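Local coordinates for protein glycerol-3-phosphate dehydrogenase [NAD(+)] (PDB 6IUY) that probably interconverts dihydroxyacetone phosphate and sn-glycerol 3-phosphate with NAD, and joins this dehydrogenase to a phosphatase-like domain for making glycerol directly, at residues 33-38 with 200-205; 272-277 with 444-449; 405-410 with 424-429. All blocks are in the same frame, centred on the assembly; numbering follows the deposited sequence.

Interaction 1. Residues 33-38 with 200-205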
loop_
_atom_site.group_PDB
_atom_site.type_symbol
_atom_site.label_atom_id
_atom_site.label_comp_id
_atom_site.label_asym_id
_atom_site.label_seq_id
_atom_site.Cartn_x
_atom_site.Cartn_y
_atom_site.Cartn_z
ATOM N N GLN A 33 38.284 6.096 7.872
ATOM C CA GLN A 33 37.067 6.454 8.576
ATOM C C GLN A 33 35.827 6.213 7.713
ATOM O O GLN A 33 34.749 5.879 8.223
ATOM C CB GLN A 33 37.141 7.919 9.032
ATOM C CG GLN A 33 37.997 8.110 10.281
ATOM C CD GLN A 33 38.038 9.554 10.769
ATOM O OE1 GLN A 33 37.600 10.478 10.080
ATOM N NE2 GLN A 33 38.586 9.749 11.961
ATOM N N GLN A 34 35.997 6.373 6.407
ATOM C CA GLN A 34 34.902 6.258 5.459
ATOM C C GLN A 34 34.909 4.879 4.788
ATOM O O GLN A 34 34.337 4.701 3.717
ATOM C CB GLN A 34 35.014 7.361 4.407
ATOM C CG GLN A 34 33.708 8.019 4.041
ATOM C CD GLN A 34 33.192 8.905 5.145
ATOM O OE1 GLN A 34 33.973 9.485 5.904
ATOM N NE2 GLN A 34 31.869 9.010 5.254
ATOM N N ALA A 35 35.580 3.916 5.415
ATOM C CA ALA A 35 35.797 2.610 4.803
ATOM C C ALA A 35 34.504 1.831 4.665
ATOM O O ALA A 35 33.648 1.875 5.546
ATOM C CB ALA A 35 36.798 1.799 5.616
ATOM N N ASP A 36 34.375 1.105 3.561
ATOM C CA ASP A 36 33.222 0.244 3.337
ATOM C C ASP A 36 33.580 -1.196 3.648
ATOM O O ASP A 36 32.723 -1.992 4.028
ATOM C CB ASP A 36 32.731 0.367 1.894
ATOM C CG ASP A 36 32.263 1.763 1.553
ATOM O OD1 ASP A 36 31.462 2.332 2.336
ATOM O OD2 ASP A 36 32.709 2.291 0.507
ATOM N N ALA A 37 34.854 -1.530 3.460
ATOM C CA ALA A 37 35.367 -2.839 3.836
ATOM C C ALA A 37 36.860 -2.771 4.168
ATOM O O ALA A 37 37.615 -2.074 3.499
ATOM C CB ALA A 37 35.118 -3.840 2.730
ATOM N N VAL A 38 37.259 -3.506 5.204
ATOM C CA VAL A 38 38.655 -3.660 5.608
ATOM C C VAL A 38 39.087 -5.121 5.422
ATOM O O VAL A 38 38.473 -6.035 5.991
ATOM C CB VAL A 38 38.862 -3.245 7.087
ATOM C CG1 VAL A 38 40.332 -3.235 7.450
ATOM C CG2 VAL A 38 38.238 -1.883 7.352
ATOM N N ASN A 200 35.202 2.228 -0.978
ATOM C CA ASN A 200 36.457 2.345 -0.252
ATOM C C ASN A 200 36.818 1.044 0.444
ATOM O O ASN A 200 36.182 0.673 1.427
ATOM C CB ASN A 200 36.379 3.474 0.775
ATOM C CG ASN A 200 35.874 4.760 0.175
ATOM O OD1 ASN A 200 36.213 5.098 -0.962
ATOM N ND2 ASN A 200 35.037 5.478 0.921
ATOM N N ILE A 201 37.841 0.364 -0.070
ATOM C CA ILE A 201 38.311 -0.896 0.505
ATOM C C ILE A 201 39.764 -0.759 0.971
ATOM O O ILE A 201 40.626 -0.313 0.219
ATOM C CB ILE A 201 38.201 -2.065 -0.507
ATOM C CG1 ILE A 201 36.801 -2.108 -1.129
ATOM C CG2 ILE A 201 38.518 -3.383 0.171
ATOM C CD1 ILE A 201 36.691 -3.019 -2.330
ATOM N N ILE A 202 40.019 -1.151 2.214
ATOM C CA ILE A 202 41.309 -0.967 2.848
ATOM C C ILE A 202 42.009 -2.313 2.907
ATOM O O ILE A 202 41.343 -3.333 3.133
ATOM C CB ILE A 202 41.167 -0.395 4.300
ATOM C CG1 ILE A 202 40.210 0.805 4.345
ATOM C CG2 ILE A 202 42.537 -0.077 4.923
ATOM C CD1 ILE A 202 40.563 1.947 3.408
ATOM N N MET A 203 43.330 -2.330 2.697
ATOM C CA MET A 203 44.103 -3.543 2.960
ATOM C C MET A 203 44.983 -3.346 4.189
ATOM O O MET A 203 45.713 -2.352 4.292
ATOM C CB MET A 203 44.960 -3.949 1.753
ATOM C CG MET A 203 45.788 -5.238 1.982
ATOM S SD MET A 203 44.838 -6.777 1.801
ATOM C CE MET A 203 45.126 -7.585 3.370
ATOM N N VAL A 204 44.910 -4.294 5.122
ATOM C CA VAL A 204 45.745 -4.254 6.319
ATOM C C VAL A 204 46.600 -5.512 6.392
ATOM O O VAL A 204 46.053 -6.622 6.441
ATOM C CB VAL A 204 44.905 -4.144 7.608
ATOM C CG1 VAL A 204 45.809 -3.877 8.802
ATOM C CG2 VAL A 204 43.857 -3.049 7.473
ATOM N N GLY A 205 47.926 -5.337 6.399
ATOM C CA GLY A 205 48.860 -6.456 6.456
ATOM C C GLY A 205 50.340 -6.119 6.646
ATOM O O GLY A 205 50.730 -4.951 6.735
#
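The carbonyl oxygen of N200 is gripped by two successive backbone amides of the facing segment. D36 N donates to N200 O at 2.8 Å, while A37 N reaches the same oxygen by a longer bond of 3.3 Å, both lying in the carbonyl plane. D36 also returns a bond through its side chain: with CG beside its own backbone N (chi1 -62°), OD2 takes the N200 amide N at 2.9 Å. That bond is almost straight, and it meets the anti side of the carboxylate, somewhat out of its plane. The same OD2 accepts the amide of N199, which makes the carboxylate a clamp on the start of strand 201-205. The N200 side chain reaches back to the turn after helix 26-33, where its ND2 gives a straight bond to Q34 O at 3.0 Å; the oxygen lies in the plane of the N200 amide, but the donor stands above the Q34 carbonyl plane. Beyond this polar end the strands pair in parallel, I202 N bonding to A37 O at 2.9 Å, and the backbone ladder continues from I202 to C39. Apolar packing is added on the face of V38 and I202, where V38 CG1 meets V204 CG2 at 3.5 Å; the V204 side chain lies about 10 Å from the bound magnesium ion. Were D36 replaced by an alanine, the amides of N199 and N200 would probably lose their shared acceptor, and the strand entry would be less firmly fixed. Paired amides and a carboxylate thus fix where two neighbouring central strands of the haloacid dehalogenase-like domain begin.

Interaction 2. Residues 272-277 with 444-449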
loop_
_atom_site.group_PDB
_atom_site.type_symbol
_atom_site.label_atom_id
_atom_site.label_comp_id
_atom_site.label_asym_id
_atom_site.label_seq_id
_atom_site.Cartn_x
_atom_site.Cartn_y
_atom_site.Cartn_z
ATOM N N VAL A 272 14.822 11.584 20.979
ATOM C CA VAL A 272 16.144 11.683 21.624
ATOM C C VAL A 272 16.286 10.637 22.708
ATOM O O VAL A 272 17.390 10.190 23.008
ATOM C CB VAL A 272 16.405 13.086 22.228
ATOM C CG1 VAL A 272 15.905 13.149 23.647
ATOM C CG2 VAL A 272 17.889 13.392 22.208
ATOM N N ARG A 273 15.166 10.224 23.297
ATOM C CA ARG A 273 15.191 9.210 24.349
ATOM C C ARG A 273 15.611 7.847 23.801
ATOM O O ARG A 273 16.339 7.084 24.468
ATOM C CB ARG A 273 13.819 9.100 25.008
ATOM C CG ARG A 273 13.701 7.938 25.977
ATOM C CD ARG A 273 12.351 7.857 26.669
ATOM N NE ARG A 273 12.462 7.035 27.883
ATOM C CZ ARG A 273 12.193 5.730 27.943
ATOM N NH1 ARG A 273 11.776 5.081 26.865
ATOM N NH2 ARG A 273 12.333 5.070 29.086
ATOM N N MET A 274 15.128 7.529 22.596
ATOM C CA MET A 274 15.468 6.273 21.933
ATOM C C MET A 274 16.900 6.317 21.419
ATOM O O MET A 274 17.658 5.377 21.579
ATOM C CB MET A 274 14.518 5.988 20.770
ATOM C CG MET A 274 13.032 5.907 21.152
ATOM S SD MET A 274 12.099 5.182 19.767
ATOM C CE MET A 274 11.878 6.560 18.658
ATOM N N VAL A 275 17.235 7.425 20.778
ATOM C CA VAL A 275 18.579 7.704 20.290
ATOM C C VAL A 275 19.616 7.676 21.418
ATOM O O VAL A 275 20.711 7.104 21.285
ATOM C CB VAL A 275 18.564 9.051 19.596
ATOM C CG1 VAL A 275 19.913 9.726 19.633
ATOM C CG2 VAL A 275 17.998 8.876 18.188
ATOM N N ALA A 276 19.252 8.243 22.561
ATOM C CA ALA A 276 20.145 8.205 23.705
ATOM C C ALA A 276 20.353 6.777 24.223
ATOM O O ALA A 276 21.446 6.443 24.674
ATOM C CB ALA A 276 19.620 9.128 24.819
ATOM N N GLN A 277 19.324 5.929 24.169
ATOM C CA GLN A 277 19.480 4.530 24.608
ATOM C C GLN A 277 20.471 3.776 23.735
ATOM O O GLN A 277 21.247 2.975 24.249
ATOM C CB GLN A 277 18.146 3.777 24.604
ATOM C CG GLN A 277 17.184 4.249 25.669
ATOM C CD GLN A 277 15.815 3.635 25.535
ATOM O OE1 GLN A 277 15.429 3.141 24.460
ATOM N NE2 GLN A 277 15.058 3.667 26.633
ATOM N N PRO A 444 14.294 -2.183 20.783
ATOM C CA PRO A 444 13.491 -3.414 20.751
ATOM C C PRO A 444 11.996 -3.145 20.607
ATOM O O PRO A 444 11.268 -4.052 20.218
ATOM C CB PRO A 444 13.793 -4.069 22.097
ATOM C CG PRO A 444 15.113 -3.502 22.502
ATOM C CD PRO A 444 15.115 -2.091 21.996
ATOM N N TYR A 445 11.551 -1.920 20.890
ATOM C CA TYR A 445 10.137 -1.559 20.768
ATOM C C TYR A 445 9.908 -0.614 19.587
ATOM O O TYR A 445 8.810 -0.111 19.363
ATOM C CB TYR A 445 9.645 -0.903 22.070
ATOM C CG TYR A 445 10.510 0.259 22.486
ATOM C CD1 TYR A 445 10.281 1.535 21.985
ATOM C CD2 TYR A 445 11.577 0.074 23.350
ATOM C CE1 TYR A 445 11.088 2.609 22.356
ATOM C CE2 TYR A 445 12.396 1.132 23.719
ATOM C CZ TYR A 445 12.149 2.399 23.219
ATOM O OH TYR A 445 12.966 3.453 23.590
ATOM N N PHE A 446 10.958 -0.360 18.828
ATOM C CA PHE A 446 10.859 0.565 17.712
ATOM C C PHE A 446 11.614 -0.038 16.520
ATOM O O PHE A 446 12.825 0.157 16.380
ATOM C CB PHE A 446 11.408 1.955 18.115
ATOM C CG PHE A 446 11.038 3.060 17.153
ATOM C CD1 PHE A 446 9.711 3.427 16.980
ATOM C CD2 PHE A 446 12.015 3.726 16.422
ATOM C CE1 PHE A 446 9.342 4.437 16.105
ATOM C CE2 PHE A 446 11.667 4.747 15.530
ATOM C CZ PHE A 446 10.314 5.096 15.368
ATOM N N ALA A 447 10.889 -0.809 15.698
ATOM C CA ALA A 447 11.469 -1.529 14.560
ATOM C C ALA A 447 11.647 -0.634 13.354
ATOM O O ALA A 447 10.741 0.126 12.966
ATOM C CB ALA A 447 10.612 -2.734 14.184
ATOM N N ILE A 448 12.820 -0.741 12.743
ATOM C CA ILE A 448 13.159 0.110 11.611
ATOM C C ILE A 448 13.241 -0.687 10.315
ATOM O O ILE A 448 13.776 -1.795 10.285
ATOM C CB ILE A 448 14.486 0.838 11.850
ATOM C CG1 ILE A 448 14.320 1.869 12.971
ATOM C CG2 ILE A 448 14.971 1.496 10.576
ATOM C CD1 ILE A 448 13.608 3.123 12.542
ATOM N N ASN A 449 12.704 -0.097 9.254
ATOM C CA ASN A 449 12.732 -0.660 7.919
ATOM C C ASN A 449 13.442 0.310 6.974
ATOM O O ASN A 449 13.012 1.464 6.841
ATOM C CB ASN A 449 11.287 -0.941 7.465
ATOM C CG ASN A 449 11.195 -1.468 6.052
ATOM O OD1 ASN A 449 12.130 -2.081 5.533
ATOM N ND2 ASN A 449 10.046 -1.235 5.415
HETATM O O HOH W 1 11.037 5.753 24.251
#
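Helix 266-282, which follows the glycine-rich turn of the dinucleotide-binding fold, meets the start of edge strand 446-451 through M274 and Q277 against Y445 and F446. M274 points toward the strand and forms Met-aromatic contacts with both rings. Its sulfur lies over one face of F446, with SD 3.5 Å from CG of that ring, and the chain then bends at its last torsion (chi3 -81°) to lay the methyl over the same face; M274 CE is 3.6 Å from the F446 ring centroid, a CH-pi contact almost on the ring normal. The approach to Y445 is different: SD stands obliquely to that ring, 3.8 Å from Y445 CE1, while M274 CG touches the hydroxyl. Q277, extended beyond CG, and Y445 approach each other from opposite directions, and Y445 OH donates to Q277 OE1 in a short bond of 2.6 Å. The oxygen sits at the edge of the phenol ring, whose plane is 80° from that of the amide. A water joins the third member of the group, accepting from R273 NH1 at 2.8 Å and donating to Y445 OH at 3.1 Å. R273 itself is held by the carbonyl of D326 and by a salt bridge to E419, which also accepts from Q277 NE2. F446 lies about 4 Å, side chain to side chain, from the NAD-binding W267. The tyrosine hydroxyl, both donor and acceptor, therefore ties a largely buried junction into a charged network, while the thioether, over F446 and beside the Y445 ring, makes the apolar half of the contact.

Interaction 3. Residues 405-410 with 424-429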
loop_
_atom_site.group_PDB
_atom_site.type_symbol
_atom_site.label_atom_id
_atom_site.label_comp_id
_atom_site.label_asym_id
_atom_site.label_seq_id
_atom_site.Cartn_x
_atom_site.Cartn_y
_atom_site.Cartn_z
ATOM N N SER A 405 18.548 12.162 5.098
ATOM C CA SER A 405 17.596 11.063 5.147
ATOM C C SER A 405 16.305 11.520 5.849
ATOM O O SER A 405 16.228 12.666 6.309
ATOM C CB SER A 405 18.207 9.878 5.895
ATOM O OG SER A 405 19.422 9.469 5.297
ATOM N N VAL A 406 15.309 10.633 5.938
ATOM C CA VAL A 406 14.111 10.884 6.735
ATOM C C VAL A 406 13.726 9.669 7.551
ATOM O O VAL A 406 14.092 8.528 7.223
ATOM C CB VAL A 406 12.900 11.275 5.884
ATOM C CG1 VAL A 406 13.168 12.581 5.129
ATOM C CG2 VAL A 406 12.485 10.104 4.949
ATOM N N LEU A 407 13.008 9.922 8.639
ATOM C CA LEU A 407 12.415 8.847 9.409
ATOM C C LEU A 407 10.930 9.150 9.448
ATOM O O LEU A 407 10.527 10.159 10.025
ATOM C CB LEU A 407 13.008 8.758 10.818
ATOM C CG LEU A 407 12.540 7.686 11.815
ATOM C CD1 LEU A 407 13.536 7.601 12.951
ATOM C CD2 LEU A 407 11.169 7.999 12.391
ATOM N N MET A 408 10.132 8.286 8.828
ATOM C CA MET A 408 8.680 8.485 8.731
ATOM C C MET A 408 7.952 7.203 9.087
ATOM O O MET A 408 8.319 6.132 8.601
ATOM C CB MET A 408 8.288 8.918 7.328
ATOM C CG MET A 408 8.996 10.150 6.847
ATOM S SD MET A 408 8.162 11.630 7.422
ATOM C CE MET A 408 9.570 12.678 7.842
ATOM N N GLY A 409 6.954 7.293 9.957
ATOM C CA GLY A 409 6.232 6.107 10.379
ATOM C C GLY A 409 4.995 6.478 11.175
ATOM O O GLY A 409 4.765 7.657 11.469
ATOM N N ALA A 410 4.175 5.484 11.499
ATOM C CA ALA A 410 3.019 5.701 12.358
ATOM C C ALA A 410 3.522 5.865 13.785
ATOM O O ALA A 410 3.710 4.873 14.504
ATOM C CB ALA A 410 2.039 4.538 12.250
ATOM N N ALA A 424 8.885 2.231 12.160
ATOM C CA ALA A 424 9.034 3.359 11.262
ATOM C C ALA A 424 9.885 2.979 10.075
ATOM O O ALA A 424 10.650 2.033 10.135
ATOM C CB ALA A 424 9.663 4.559 11.988
ATOM N N VAL A 425 9.757 3.750 9.013
ATOM C CA VAL A 425 10.638 3.656 7.859
ATOM C C VAL A 425 11.769 4.670 8.011
ATOM O O VAL A 425 11.514 5.813 8.387
ATOM C CB VAL A 425 9.887 3.980 6.554
ATOM C CG1 VAL A 425 10.860 4.459 5.495
ATOM C CG2 VAL A 425 9.041 2.788 6.073
ATOM N N ILE A 426 13.004 4.274 7.713
ATOM C CA ILE A 426 14.047 5.264 7.488
ATOM C C ILE A 426 14.423 5.238 6.025
ATOM O O ILE A 426 14.912 4.236 5.531
ATOM C CB ILE A 426 15.293 5.028 8.374
ATOM C CG1 ILE A 426 15.039 5.600 9.775
ATOM C CG2 ILE A 426 16.514 5.695 7.750
ATOM C CD1 ILE A 426 16.224 5.492 10.748
ATOM N N ALA A 427 14.177 6.342 5.328
ATOM C CA ALA A 427 14.519 6.435 3.925
ATOM C C ALA A 427 15.858 7.140 3.790
ATOM O O ALA A 427 15.958 8.328 4.088
ATOM C CB ALA A 427 13.441 7.166 3.165
ATOM N N TYR A 428 16.877 6.407 3.344
ATOM C CA TYR A 428 18.258 6.895 3.384
ATOM C C TYR A 428 18.650 7.652 2.128
ATOM O O TYR A 428 18.189 7.344 1.022
ATOM C CB TYR A 428 19.238 5.734 3.627
ATOM C CG TYR A 428 19.099 4.551 2.685
ATOM C CD1 TYR A 428 19.479 4.644 1.346
ATOM C CD2 TYR A 428 18.606 3.329 3.140
ATOM C CE1 TYR A 428 19.358 3.560 0.491
ATOM C CE2 TYR A 428 18.493 2.236 2.288
ATOM C CZ TYR A 428 18.872 2.363 0.972
ATOM O OH TYR A 428 18.747 1.286 0.130
ATOM N N ALA A 429 19.505 8.654 2.315
ATOM C CA ALA A 429 20.001 9.473 1.220
ATOM C C ALA A 429 20.946 8.647 0.362
ATOM O O ALA A 429 21.001 8.795 -0.856
ATOM C CB ALA A 429 20.711 10.726 1.768
#
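L407 and I426 form the close-packed centre of one face of this antiparallel strand pair, a non-hydrogen-bonded pair in which L407 CG lies 3.8 Å from I426 CG1. L407 CD2 extends along the same face to A424 CB, also at 3.8 Å. With CG anti to its backbone N (chi1 180°), L407 can touch both neighbours, and helix 431-441 adds F441 against L407 and W437 against I426. On the other face V406 CG2 meets A427 CB at 3.6 Å, backed by helix 454-477. The backbones are joined on each side of the central pair: V406 and A427 exchange N-H...O bonds, as do M408 and V425, the shortest being V425 N to M408 O at 2.8 Å. At G409 the chains draw together until its CA is 4.0 Å from A424 CA; a beta carbon built on this glycine would collide with the facing backbone. Packing is looser at M408, where the end of the side chain leads off from V425 and packs on K380, a residue that binds NAD and dihydroxyacetone phosphate. It is looser too at the partly exposed Y428 and A429: Y428 points away, its CB lying near S405 OG. Just past the end of strand 422-427, A429 N donates to the buried S405 OG at 3.1 Å. Strand 422-427 runs against 404-408, and 446-451 follows it in the same reversed direction; the pairing marks where the parallel run of the Rossmann-type NAD-binding domain of this dehydrogenase family ends, beside the nucleotide and substrate pocket.

How the interactions relate
Interaction 1 belongs to the parallel sheet of the haloacid dehalogenase-like domain, whereas interactions 2 and 3 share the mixed eight-stranded sheet of the dehydrogenase. The centre of interaction 1 is 29 Å from that of interaction 2 and 28 Å from that of interaction 3, and it closes along the chain before either begins. Interaction 3 is nested within the loop closed by interaction 2, their centres 13 Å apart. These two touch because strands 422-427 and 446-451 are neighbours, with F446 packing on A424. Helix 266-282 and the two reversed strands, 422-427 and 446-451, thus form one continuous structure near the NAD site, while the magnesium site belongs to the separate domain.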